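Local coordinates for protein translation elongation factor 1A (Methanosarcina mazei, PDB 3WND) that is a SelB/EF-Tu-like translation factor that binds cysteinyl-tRNA(Cys) in its GTP-bound form and probably acts in translation elongation, at residues A[281-286]-A[350-355]; A[107-112]-A[364-369]; A[307-312]-A[343-348]; A[81-86]-A[211-216]. One frame throughout, in Å; residues are numbered along the deposited sequence. Where two conformers were deposited one is given.

Interaction 1: residues A[281-286]-A[350-355]; sequences TDYTLE and DRFLLA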
loop_
_atom_site.group_PDB
_atom_site.type_symbol
_atom_site.label_atom_id
_atom_site.label_comp_id
_atom_site.label_asym_id
_atom_site.label_seq_id
_atom_site.Cartn_x
_atom_site.Cartn_y
_atom_site.Cartn_z
ATOM N N THR A 281 -10.338 -0.711 -20.300
ATOM C CA THR A 281 -8.930 -1.049 -20.691
ATOM C C THR A 281 -8.255 0.278 -21.019
ATOM O O THR A 281 -6.993 0.380 -21.040
ATOM C CB THR A 281 -8.813 -1.931 -21.966
ATOM O OG1 THR A 281 -9.508 -1.270 -23.004
ATOM C CG2 THR A 281 -9.380 -3.368 -21.850
ATOM N N ASP A 282 -9.071 1.315 -21.256
ATOM C CA ASP A 282 -8.544 2.689 -21.419
ATOM C C ASP A 282 -8.905 3.663 -20.278
ATOM O O ASP A 282 -9.837 3.418 -19.467
ATOM C CB ASP A 282 -9.024 3.322 -22.713
ATOM C CG ASP A 282 -8.625 2.524 -23.956
ATOM O OD1 ASP A 282 -7.719 1.583 -23.874
ATOM O OD2 ASP A 282 -9.240 2.857 -25.007
ATOM N N TYR A 283 -8.153 4.751 -20.177
ATOM C CA TYR A 283 -8.276 5.680 -19.031
ATOM C C TYR A 283 -8.153 7.076 -19.501
ATOM O O TYR A 283 -7.330 7.343 -20.338
ATOM C CB TYR A 283 -7.186 5.422 -17.949
ATOM C CG TYR A 283 -7.047 3.941 -17.694
ATOM C CD1 TYR A 283 -7.905 3.285 -16.813
ATOM C CD2 TYR A 283 -6.154 3.185 -18.469
ATOM C CE1 TYR A 283 -7.791 1.912 -16.654
ATOM C CE2 TYR A 283 -5.972 1.829 -18.289
ATOM C CZ TYR A 283 -6.845 1.184 -17.418
ATOM O OH TYR A 283 -6.745 -0.186 -17.238
ATOM N N THR A 284 -8.934 7.963 -18.931
ATOM C CA THR A 284 -8.680 9.389 -19.122
ATOM C C THR A 284 -8.402 9.983 -17.746
ATOM O O THR A 284 -9.300 10.052 -16.902
ATOM C CB THR A 284 -9.953 10.078 -19.690
ATOM O OG1 THR A 284 -10.377 9.397 -20.879
ATOM C CG2 THR A 284 -9.708 11.561 -19.969
ATOM N N LEU A 285 -7.144 10.343 -17.479
ATOM C CA LEU A 285 -6.720 10.831 -16.126
ATOM C C LEU A 285 -6.340 12.303 -16.061
ATOM O O LEU A 285 -5.535 12.787 -16.915
ATOM C CB LEU A 285 -5.496 10.021 -15.639
ATOM C CG LEU A 285 -5.700 8.493 -15.636
ATOM C CD1 LEU A 285 -4.439 7.772 -15.136
ATOM C CD2 LEU A 285 -6.889 8.058 -14.746
ATOM N N GLU A 286 -6.782 12.993 -14.980
ATOM C CA GLU A 286 -6.327 14.341 -14.652
ATOM C C GLU A 286 -5.084 14.056 -13.764
ATOM O O GLU A 286 -5.203 13.469 -12.695
ATOM C CB GLU A 286 -7.366 15.100 -13.823
ATOM C CG GLU A 286 -8.690 15.395 -14.549
ATOM C CD GLU A 286 -8.887 16.883 -14.811
ATOM O OE1 GLU A 286 -7.908 17.659 -14.642
ATOM O OE2 GLU A 286 -10.026 17.288 -15.156
ATOM N N ASP A 350 -10.201 6.033 -6.550
ATOM C CA ASP A 350 -8.924 5.306 -6.544
ATOM C C ASP A 350 -7.853 6.125 -7.242
ATOM O O ASP A 350 -8.013 6.554 -8.367
ATOM C CB ASP A 350 -9.021 3.939 -7.260
ATOM C CG ASP A 350 -9.859 2.944 -6.544
ATOM O OD1 ASP A 350 -10.039 2.993 -5.344
ATOM O OD2 ASP A 350 -10.341 2.037 -7.246
ATOM N N ARG A 351 -6.762 6.387 -6.489
ATOM C CA ARG A 351 -5.649 7.172 -7.038
ATOM C C ARG A 351 -4.856 6.257 -8.006
ATOM O O ARG A 351 -4.518 5.096 -7.686
ATOM C CB ARG A 351 -4.734 7.762 -5.933
ATOM C CG ARG A 351 -3.636 8.600 -6.501
ATOM C CD ARG A 351 -2.664 9.056 -5.409
ATOM N NE ARG A 351 -3.400 9.801 -4.422
ATOM C CZ ARG A 351 -3.269 11.087 -4.086
ATOM N NH1 ARG A 351 -2.310 11.850 -4.548
ATOM N NH2 ARG A 351 -4.126 11.600 -3.201
ATOM N N PHE A 352 -4.579 6.788 -9.188
ATOM C CA PHE A 352 -3.712 6.070 -10.158
ATOM C C PHE A 352 -2.276 6.654 -9.978
ATOM O O PHE A 352 -2.076 7.836 -9.792
ATOM C CB PHE A 352 -4.122 6.427 -11.584
ATOM C CG PHE A 352 -5.396 5.733 -12.055
ATOM C CD1 PHE A 352 -5.321 4.700 -12.972
ATOM C CD2 PHE A 352 -6.664 6.172 -11.611
ATOM C CE1 PHE A 352 -6.489 4.102 -13.468
ATOM C CE2 PHE A 352 -7.817 5.519 -12.029
ATOM C CZ PHE A 352 -7.734 4.512 -13.021
ATOM N N LEU A 353 -1.294 5.779 -10.088
ATOM C CA LEU A 353 0.101 6.194 -10.180
ATOM C C LEU A 353 0.637 5.766 -11.553
ATOM O O LEU A 353 0.266 4.716 -12.080
ATOM C CB LEU A 353 0.953 5.473 -9.191
ATOM C CG LEU A 353 0.847 5.888 -7.768
ATOM C CD1 LEU A 353 1.957 5.136 -6.925
ATOM C CD2 LEU A 353 0.891 7.404 -7.518
ATOM N N LEU A 354 1.452 6.624 -12.162
ATOM C CA LEU A 354 2.095 6.262 -13.433
ATOM C C LEU A 354 3.602 6.272 -13.227
ATOM O O LEU A 354 4.138 7.167 -12.558
ATOM C CB LEU A 354 1.797 7.382 -14.449
ATOM C CG LEU A 354 0.271 7.499 -14.731
ATOM C CD1 LEU A 354 -0.030 8.677 -15.664
ATOM C CD2 LEU A 354 -0.315 6.191 -15.294
ATOM N N ALA A 355 4.239 5.294 -13.854
ATOM C CA ALA A 355 5.685 5.118 -13.709
ATOM C C ALA A 355 6.319 4.948 -15.075
ATOM O O ALA A 355 5.623 4.575 -16.051
ATOM C CB ALA A 355 6.010 3.921 -12.779
#
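F352 reaches from strand 352-355 to Y283 and L285 of strand 282-286, and its ring carries most of this buried contact. The strand segments run at 95° to one another and approach only to 9.5 Å between axes, too far for pairing, so side chains fill the gap. The phenylalanine can be traced outward. F352 CB already meets L285 CD1 at 3.8 Å. CG sits anti to the carbonyl carbon (chi1 -76°), and the ring then passes beneath the leucine: L285 CD2 lies 3.7 Å from the ring centroid and 11° off its normal, a CH-pi contact over the middle of one face. At the far end F352 CE1 comes within 3.7 Å of Y283 CD1, and the two rings form an offset edge-to-face pair, the phenylalanine edge directed at the tyrosine face with centroids 5.7 Å apart. L285 CD1 also reaches L354 CD2 at 4.4 Å, a looser touch. An alanine in place of F352 would probably leave L285 CD2 without its aromatic face and Y283 without its edge-on partner. Y346 adds a second edge-to-face ring to F352, and L304 touches both aromatic residues. Apolar side chains meeting between near-perpendicular strands of one curled antiparallel sheet are typical of a closed beta-barrel core, consistent with the third domain of the SelB/EF-Tu family.

Interaction 2: residues A[107-112]-A[364-369]; sequences LDLLGF and AAYGFS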
loop_
_atom_site.group_PDB
_atom_site.type_symbol
_atom_site.label_atom_id
_atom_site.label_comp_id
_atom_site.label_asym_id
_atom_site.label_seq_id
_atom_site.Cartn_x
_atom_site.Cartn_y
_atom_site.Cartn_z
ATOM N N LEU A 107 5.646 7.973 -1.822
ATOM C CA LEU A 107 4.714 8.234 -0.729
ATOM C C LEU A 107 4.027 9.557 -0.972
ATOM O O LEU A 107 2.807 9.708 -0.673
ATOM C CB LEU A 107 5.519 8.293 0.573
ATOM C CG LEU A 107 6.043 6.917 1.078
ATOM C CD1 LEU A 107 7.111 7.131 2.197
ATOM C CD2 LEU A 107 4.862 6.034 1.584
ATOM N N ASP A 108 4.793 10.547 -1.455
ATOM C CA ASP A 108 4.213 11.891 -1.617
ATOM C C ASP A 108 3.230 11.945 -2.784
ATOM O O ASP A 108 2.149 12.531 -2.648
ATOM C CB ASP A 108 5.370 12.924 -1.738
ATOM C CG ASP A 108 4.871 14.305 -1.817
ATOM O OD1 ASP A 108 4.308 14.852 -0.830
ATOM O OD2 ASP A 108 5.183 14.896 -2.865
ATOM N N LEU A 109 3.549 11.208 -3.887
ATOM C CA LEU A 109 2.563 11.147 -4.974
ATOM C C LEU A 109 1.295 10.406 -4.562
ATOM O O LEU A 109 0.230 10.657 -5.096
ATOM C CB LEU A 109 3.178 10.409 -6.149
ATOM C CG LEU A 109 4.246 11.169 -6.894
ATOM C CD1 LEU A 109 4.824 10.209 -7.973
ATOM C CD2 LEU A 109 3.753 12.407 -7.583
ATOM N N LEU A 110 1.415 9.425 -3.624
ATOM C CA LEU A 110 0.242 8.694 -3.081
ATOM C C LEU A 110 -0.579 9.514 -2.104
ATOM O O LEU A 110 -1.635 9.116 -1.658
ATOM C CB LEU A 110 0.707 7.372 -2.468
ATOM C CG LEU A 110 1.063 6.289 -3.520
ATOM C CD1 LEU A 110 1.870 5.153 -2.908
ATOM C CD2 LEU A 110 -0.276 5.751 -4.038
ATOM N N GLY A 111 -0.018 10.628 -1.667
ATOM C CA GLY A 111 -0.710 11.403 -0.538
ATOM C C GLY A 111 -0.780 10.565 0.707
ATOM O O GLY A 111 -1.741 10.668 1.438
ATOM N N PHE A 112 0.302 9.831 1.004
ATOM C CA PHE A 112 0.237 8.831 2.021
ATOM C C PHE A 112 0.360 9.601 3.309
ATOM O O PHE A 112 1.432 10.127 3.641
ATOM C CB PHE A 112 1.387 7.825 1.877
ATOM C CG PHE A 112 1.073 6.513 2.530
ATOM C CD1 PHE A 112 0.573 5.446 1.781
ATOM C CD2 PHE A 112 1.155 6.386 3.920
ATOM C CE1 PHE A 112 0.216 4.281 2.425
ATOM C CE2 PHE A 112 0.773 5.201 4.565
ATOM C CZ PHE A 112 0.336 4.150 3.807
ATOM N N ALA A 364 6.351 8.798 -12.070
ATOM C CA ALA A 364 6.161 9.917 -12.961
ATOM C C ALA A 364 5.039 10.864 -12.585
ATOM O O ALA A 364 5.126 12.054 -12.870
ATOM C CB ALA A 364 5.951 9.386 -14.404
ATOM N N ALA A 365 3.966 10.332 -12.035
ATOM C CA ALA A 365 2.749 11.136 -11.919
ATOM C C ALA A 365 1.751 10.395 -11.080
ATOM O O ALA A 365 1.831 9.156 -10.979
ATOM C CB ALA A 365 2.097 11.423 -13.293
ATOM N N TYR A 366 0.832 11.191 -10.466
ATOM C CA TYR A 366 -0.436 10.547 -10.011
ATOM C C TYR A 366 -1.569 11.150 -10.803
ATOM O O TYR A 366 -1.431 12.231 -11.417
ATOM C CB TYR A 366 -0.677 10.754 -8.506
ATOM C CG TYR A 366 -1.030 12.157 -8.037
ATOM C CD1 TYR A 366 -2.370 12.641 -8.133
ATOM C CD2 TYR A 366 -0.075 12.999 -7.552
ATOM C CE1 TYR A 366 -2.698 13.943 -7.684
ATOM C CE2 TYR A 366 -0.397 14.286 -7.095
ATOM C CZ TYR A 366 -1.714 14.740 -7.226
ATOM O OH TYR A 366 -2.027 15.973 -6.753
ATOM N N GLY A 367 -2.701 10.446 -10.807
ATOM C CA GLY A 367 -3.911 11.033 -11.468
ATOM C C GLY A 367 -5.161 10.368 -10.985
ATOM O O GLY A 367 -5.113 9.356 -10.274
ATOM N N PHE A 368 -6.263 10.983 -11.333
ATOM C CA PHE A 368 -7.598 10.440 -11.051
ATOM C C PHE A 368 -8.397 10.374 -12.325
ATOM O O PHE A 368 -8.262 11.244 -13.185
ATOM C CB PHE A 368 -8.249 11.284 -10.065
ATOM C CG PHE A 368 -7.668 11.083 -8.778
ATOM C CD1 PHE A 368 -8.169 10.043 -7.937
ATOM C CD2 PHE A 368 -6.541 11.858 -8.357
ATOM C CE1 PHE A 368 -7.603 9.847 -6.694
ATOM C CE2 PHE A 368 -5.983 11.640 -7.105
ATOM C CZ PHE A 368 -6.537 10.695 -6.254
ATOM N N SER A 369 -9.287 9.382 -12.387
ATOM C CA SER A 369 -10.172 9.153 -13.519
ATOM C C SER A 369 -11.100 10.309 -13.624
ATOM O O SER A 369 -11.765 10.665 -12.651
ATOM C CB SER A 369 -10.941 7.877 -13.351
ATOM O OG SER A 369 -11.752 7.704 -14.493
#
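L109 and Y366 bring their CA atoms to 5.9 Å, the nearest backbone approach between the end of helix 98-109 and strand 363-369. The helix finishes in a Schellman motif: G111, with positive phi, donates its N to D108 O, and F112 N returns to L107 O at 3.0 Å. The strand carries a classic beta bulge, A364 and A365 both facing L354. In family terms the helix belongs to the GTP-binding domain and the strand to the C-terminal barrel, which makes this an interdomain contact.

Y366 sets out toward the helix end, and its ring then passes alongside L109; CB, CG and CD2 do the touching. With chi1 at 70°, CG is wedged between the backbone N and the carbonyl carbon, and this brings the root of the ring beside L109 O, which lies 3.5 Å from Y366 CB and 3.4 Å from Y366 CD2. That oxygen meets the ring obliquely and accepts a hydrogen bond from R351 NH1; R351 in turn forms a cation-pi pair with Y366, so the guanidinium bridges the helix terminus and the tyrosine. A serine in place of Y366 would probably cost R351 its aromatic partner and open a gap beside L109. The two side chains meet at a slant, the leucine arriving at the rim of the ring rather than over it. L353 of the adjoining strand packs against both. Of the leucine's branches, CD1 turns to the bulge, 4.2 Å from A365 N, while L109 CD2 lies in the ring plane at its edge, 3.9 Å from Y366 CD2.

Interaction 3: residues A[307-312]-A[343-348]; sequences GLQSEP and KLAYSK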
loop_
_atom_site.group_PDB
_atom_site.type_symbol
_atom_site.label_atom_id
_atom_site.label_comp_id
_atom_site.label_asym_id
_atom_site.label_seq_id
_atom_site.Cartn_x
_atom_site.Cartn_y
_atom_site.Cartn_z
ATOM N N GLY A 307 -5.262 0.725 -7.383
ATOM C CA GLY A 307 -5.544 -0.343 -6.428
ATOM C C GLY A 307 -4.319 -1.272 -6.328
ATOM O O GLY A 307 -3.175 -0.788 -6.140
ATOM N N LEU A 308 -4.556 -2.596 -6.483
ATOM C CA LEU A 308 -3.445 -3.549 -6.431
ATOM C C LEU A 308 -3.159 -4.102 -7.833
ATOM O O LEU A 308 -2.617 -5.220 -7.990
ATOM C CB LEU A 308 -3.754 -4.669 -5.419
ATOM C CG LEU A 308 -4.208 -4.166 -4.044
ATOM C CD1 LEU A 308 -4.361 -5.405 -3.188
ATOM C CD2 LEU A 308 -3.201 -3.199 -3.375
ATOM N N GLN A 309 -3.537 -3.304 -8.833
ATOM C CA GLN A 309 -3.292 -3.689 -10.268
ATOM C C GLN A 309 -2.092 -2.879 -10.811
ATOM O O GLN A 309 -1.811 -1.740 -10.380
ATOM C CB GLN A 309 -4.548 -3.428 -11.070
ATOM C CG GLN A 309 -5.707 -4.281 -10.654
ATOM C CD GLN A 309 -7.070 -3.640 -11.053
ATOM O OE1 GLN A 309 -7.888 -4.259 -11.760
ATOM N NE2 GLN A 309 -7.336 -2.424 -10.552
ATOM N N SER A 310 -1.380 -3.465 -11.788
ATOM C CA SER A 310 -0.261 -2.766 -12.380
ATOM C C SER A 310 -0.054 -3.267 -13.780
ATOM O O SER A 310 0.300 -4.458 -13.945
ATOM C CB SER A 310 1.028 -3.009 -11.579
ATOM O OG SER A 310 1.276 -4.407 -11.370
ATOM N N GLU A 311 -0.191 -2.389 -14.788
ATOM C CA GLU A 311 -0.079 -2.855 -16.189
ATOM C C GLU A 311 0.563 -1.776 -17.035
ATOM O O GLU A 311 0.385 -0.552 -16.731
ATOM C CB GLU A 311 -1.489 -3.096 -16.665
ATOM C CG GLU A 311 -2.236 -4.236 -15.894
ATOM C CD GLU A 311 -1.552 -5.638 -15.871
ATOM O OE1 GLU A 311 -0.658 -5.923 -16.696
ATOM O OE2 GLU A 311 -1.905 -6.539 -15.021
ATOM N N PRO A 312 1.255 -2.157 -18.136
ATOM C CA PRO A 312 1.734 -1.192 -19.147
ATOM C C PRO A 312 0.593 -0.434 -19.875
ATOM O O PRO A 312 -0.472 -1.006 -20.189
ATOM C CB PRO A 312 2.537 -2.073 -20.156
ATOM C CG PRO A 312 2.098 -3.444 -19.969
ATOM C CD PRO A 312 1.436 -3.553 -18.588
ATOM N N LYS A 343 -8.222 -5.498 -18.925
ATOM C CA LYS A 343 -9.317 -4.863 -18.236
ATOM C C LYS A 343 -8.941 -4.692 -16.768
ATOM O O LYS A 343 -8.604 -5.666 -16.075
ATOM C CB LYS A 343 -10.618 -5.759 -18.352
ATOM C CG LYS A 343 -11.452 -5.540 -19.601
ATOM C CD LYS A 343 -12.724 -6.404 -19.684
ATOM C CE LYS A 343 -12.493 -7.914 -19.609
ATOM N NZ LYS A 343 -13.756 -8.622 -20.014
ATOM N N LEU A 344 -9.043 -3.450 -16.271
ATOM C CA LEU A 344 -8.821 -3.145 -14.848
ATOM C C LEU A 344 -10.094 -2.628 -14.231
ATOM O O LEU A 344 -10.883 -1.891 -14.876
ATOM C CB LEU A 344 -7.633 -2.177 -14.686
ATOM C CG LEU A 344 -6.256 -2.585 -15.227
ATOM C CD1 LEU A 344 -5.229 -1.535 -14.795
ATOM C CD2 LEU A 344 -5.824 -3.930 -14.707
ATOM N N ALA A 345 -10.220 -2.879 -12.909
ATOM C CA ALA A 345 -11.369 -2.407 -12.077
ATOM C C ALA A 345 -10.992 -1.281 -11.158
ATOM O O ALA A 345 -9.929 -1.333 -10.553
ATOM C CB ALA A 345 -11.922 -3.539 -11.155
ATOM N N TYR A 346 -11.860 -0.296 -11.085
ATOM C CA TYR A 346 -11.567 0.826 -10.174
ATOM C C TYR A 346 -12.839 1.653 -9.972
ATOM O O TYR A 346 -13.842 1.500 -10.736
ATOM C CB TYR A 346 -10.425 1.734 -10.785
ATOM C CG TYR A 346 -10.706 2.260 -12.139
ATOM C CD1 TYR A 346 -11.255 3.544 -12.323
ATOM C CD2 TYR A 346 -10.468 1.456 -13.264
ATOM C CE1 TYR A 346 -11.568 4.040 -13.641
ATOM C CE2 TYR A 346 -10.789 1.898 -14.547
ATOM C CZ TYR A 346 -11.310 3.188 -14.733
ATOM O OH TYR A 346 -11.615 3.606 -15.996
ATOM N N SER A 347 -12.827 2.464 -8.945
ATOM C CA SER A 347 -13.846 3.486 -8.724
ATOM C C SER A 347 -13.094 4.849 -8.818
ATOM O O SER A 347 -11.846 4.899 -8.737
ATOM C CB SER A 347 -14.548 3.261 -7.335
ATOM O OG SER A 347 -15.422 2.145 -7.519
ATOM N N LYS A 348 -13.841 5.936 -8.878
ATOM C CA LYS A 348 -13.217 7.253 -9.148
ATOM C C LYS A 348 -12.380 7.714 -7.955
ATOM O O LYS A 348 -11.501 8.556 -8.132
ATOM C CB LYS A 348 -14.268 8.280 -9.523
ATOM C CG LYS A 348 -14.833 7.906 -10.856
ATOM C CD LYS A 348 -15.332 9.082 -11.652
ATOM C CE LYS A 348 -15.582 8.547 -13.053
ATOM N NZ LYS A 348 -15.089 9.461 -14.130
#
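Q309 grips the backbone of A345 with both ends of its amide. In the polar part of the contact, A345 N donates to Q309 OE1 at 2.9 Å, almost straight at 170°, and Q309 NE2 donates to A345 O at 2.8 Å and 162°. Both donors lie in the plane of the carbonyl they address, on a lone pair, so the amide takes the place of a backbone neighbour, beside what is probably the C-terminal barrel domain of the SelB/EF-Tu family, and is fixed against flipping. NE2 also has a weak bond to V306 O.

The apolar part centres on L344, which slides past Q309 in the opposite direction. L344 CD2 lies 3.9 Å from Q309 CB and 3.8 Å from E311 CG, so the methyl rests on the aliphatic roots of two polar residues. The E311 chain bends at its second torsion, and its carboxylate forms a salt bridge with K342.

The segment axes run at 142°, 8.6 Å apart. Strand 343-346 pairs on its own with strand 278-280, whereas strand 309-320 pairs with strand 301-306, whose L304 touches L344; just before strand 309-320 begins, L308 packs on N82 and I83 of helix 74-83.

Interaction 4: residues A[81-86]-A[211-216]; sequences LNISDI and LGVVKQ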
loop_
_atom_site.group_PDB
_atom_site.type_symbol
_atom_site.label_atom_id
_atom_site.label_comp_id
_atom_site.label_asym_id
_atom_site.label_seq_id
_atom_site.Cartn_x
_atom_site.Cartn_y
_atom_site.Cartn_z
ATOM N N LEU A 81 2.019 -0.633 -0.066
ATOM C CA LEU A 81 1.424 0.652 0.298
ATOM C C LEU A 81 -0.099 0.687 0.192
ATOM O O LEU A 81 -0.743 1.257 1.044
ATOM C CB LEU A 81 2.033 1.838 -0.448
ATOM C CG LEU A 81 3.519 2.113 -0.034
ATOM C CD1 LEU A 81 4.190 3.180 -0.846
ATOM C CD2 LEU A 81 3.681 2.431 1.516
ATOM N N ASN A 82 -0.657 0.186 -0.904
ATOM C CA ASN A 82 -2.096 0.278 -1.082
ATOM C C ASN A 82 -2.905 -0.728 -0.289
ATOM O O ASN A 82 -4.133 -0.669 -0.360
ATOM C CB ASN A 82 -2.432 0.162 -2.628
ATOM C CG ASN A 82 -2.273 1.564 -3.388
ATOM O OD1 ASN A 82 -2.207 2.631 -2.727
ATOM N ND2 ASN A 82 -2.300 1.557 -4.764
ATOM N N ILE A 83 -2.246 -1.616 0.476
ATOM C CA ILE A 83 -2.979 -2.441 1.483
ATOM C C ILE A 83 -2.756 -1.988 2.892
ATOM O O ILE A 83 -3.349 -2.512 3.801
ATOM C CB ILE A 83 -2.642 -3.974 1.314
ATOM C CG1 ILE A 83 -1.277 -4.306 1.802
ATOM C CG2 ILE A 83 -3.006 -4.457 -0.093
ATOM C CD1 ILE A 83 -0.959 -5.823 1.544
ATOM N N SER A 84 -1.874 -0.991 3.051
ATOM C CA SER A 84 -1.528 -0.533 4.371
ATOM C C SER A 84 -2.068 0.842 4.679
ATOM O O SER A 84 -2.400 1.638 3.763
ATOM C CB SER A 84 0.004 -0.552 4.521
ATOM O OG SER A 84 0.489 -1.872 4.350
ATOM N N ASP A 85 -2.116 1.188 5.974
ATOM C CA ASP A 85 -2.508 2.547 6.344
ATOM C C ASP A 85 -1.377 3.350 6.945
ATOM O O ASP A 85 -1.529 4.570 7.070
ATOM C CB ASP A 85 -3.701 2.519 7.349
ATOM C CG ASP A 85 -5.015 2.083 6.638
ATOM O OD1 ASP A 85 -5.344 2.585 5.528
ATOM O OD2 ASP A 85 -5.669 1.258 7.202
ATOM N N ILE A 86 -0.293 2.665 7.345
ATOM C CA ILE A 86 0.843 3.346 7.988
ATOM C C ILE A 86 2.081 2.883 7.235
ATOM O O ILE A 86 2.170 1.693 6.945
ATOM C CB ILE A 86 1.017 2.839 9.446
ATOM C CG1 ILE A 86 -0.223 3.219 10.290
ATOM C CG2 ILE A 86 2.272 3.478 10.074
ATOM C CD1 ILE A 86 -0.265 2.601 11.705
ATOM N N LEU A 211 -7.291 -13.415 0.124
ATOM C CA LEU A 211 -6.784 -12.586 1.253
ATOM C C LEU A 211 -6.779 -11.180 0.687
ATOM O O LEU A 211 -6.427 -10.894 -0.505
ATOM C CB LEU A 211 -5.373 -12.958 1.630
ATOM C CG LEU A 211 -5.098 -14.473 1.755
ATOM C CD1 LEU A 211 -3.655 -14.689 2.154
ATOM C CD2 LEU A 211 -6.047 -15.120 2.740
ATOM N N GLY A 212 -7.080 -10.262 1.598
ATOM C CA GLY A 212 -7.242 -8.847 1.223
ATOM C C GLY A 212 -7.522 -7.961 2.410
ATOM O O GLY A 212 -7.385 -8.369 3.557
ATOM N N VAL A 213 -8.001 -6.751 2.084
ATOM C CA VAL A 213 -8.276 -5.770 3.133
ATOM C C VAL A 213 -9.534 -5.061 2.717
ATOM O O VAL A 213 -9.746 -4.785 1.511
ATOM C CB VAL A 213 -7.079 -4.782 3.307
ATOM C CG1 VAL A 213 -6.773 -4.038 2.030
ATOM C CG2 VAL A 213 -7.267 -3.868 4.506
ATOM N N VAL A 214 -10.410 -4.825 3.698
ATOM C CA VAL A 214 -11.639 -4.042 3.423
ATOM C C VAL A 214 -11.218 -2.533 3.371
ATOM O O VAL A 214 -10.668 -2.005 4.347
ATOM C CB VAL A 214 -12.631 -4.218 4.572
ATOM C CG1 VAL A 214 -13.952 -3.438 4.308
ATOM C CG2 VAL A 214 -12.954 -5.729 4.781
ATOM N N LYS A 215 -11.430 -1.945 2.184
ATOM C CA LYS A 215 -11.016 -0.568 1.914
ATOM C C LYS A 215 -12.039 0.430 2.460
ATOM O O LYS A 215 -11.663 1.515 2.861
ATOM C CB LYS A 215 -10.763 -0.357 0.448
ATOM C CG LYS A 215 -9.611 -1.193 -0.150
ATOM C CD LYS A 215 -8.195 -0.841 0.399
ATOM C CE LYS A 215 -7.711 0.586 0.067
ATOM N NZ LYS A 215 -6.260 0.952 0.383
ATOM N N GLN A 216 -13.309 0.060 2.423
ATOM C CA GLN A 216 -14.390 0.905 2.914
ATOM C C GLN A 216 -15.596 -0.002 3.216
ATOM O O GLN A 216 -15.672 -1.154 2.661
ATOM C CB GLN A 216 -14.731 2.057 1.927
ATOM C CG GLN A 216 -15.256 1.513 0.613
ATOM C CD GLN A 216 -15.638 2.618 -0.346
ATOM O OE1 GLN A 216 -14.799 3.432 -0.705
ATOM N NE2 GLN A 216 -16.926 2.637 -0.752
HETATM O O HOH W 1 -5.220 1.602 3.163
#
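K215 NZ is shared between a backbone oxygen and a water. K215 NZ donates to N82 O at 2.8 Å and to the water at 3.0 Å. The first bond approaches from above the carbonyl plane, 36° out of it, with a C=O...N angle of 141°, off the lone pairs. The lysine folds to get there: chi2 and chi3 both turn near -65°, curling the chain back so that K215 CE also passes 3.8 Å from N82 O. The water sits 2.6 Å from D85 OD1 and 2.9 Å from S84 O, with more acceptors near it than protons.

Beside this polar cluster is a light apolar contact, I83 CB to V213 CG1 at 4.2 Å, less certain because V213 was modelled in two conformers. N82 ND2 bonds G307 O, and N185 holds D85 OD2. K215 and Q216, both facing R194, form a classic beta bulge in strand 207-216, whose antiparallel sheet is consistent with the family's second, barrel domain.

A carbonyl near the end of helix 74-83 and a carboxylate reached through water would probably stabilise the ammonium charge, so here a charge-assisted bond and a water-mediated link lie beside an apolar patch of similar extent.

Interactions 1, 2 and 3 are buried and interaction 4 partly so. Interactions 1 and 3 lie in or against the probable C-terminal barrel and touch through Y346, which packs against Y283 and F352, and through L344, which meets Y283. Interaction 1 is wholly apolar, whereas interaction 3 combines a paired amide grip with leucine packing. Interactions 2 and 4 bring helix ends of the GTP-binding domain against strands of what are, by family, other domains, and F112 meets L81 and D85 between them. Interaction 2 joins leucine and tyrosine, interaction 4 a lysine and water beside an isoleucine-valine touch. Strand 352-355 pairs with strand 363-369, tying interaction 1 to 2; N82 ND2 with G307 O ties 4 to 3.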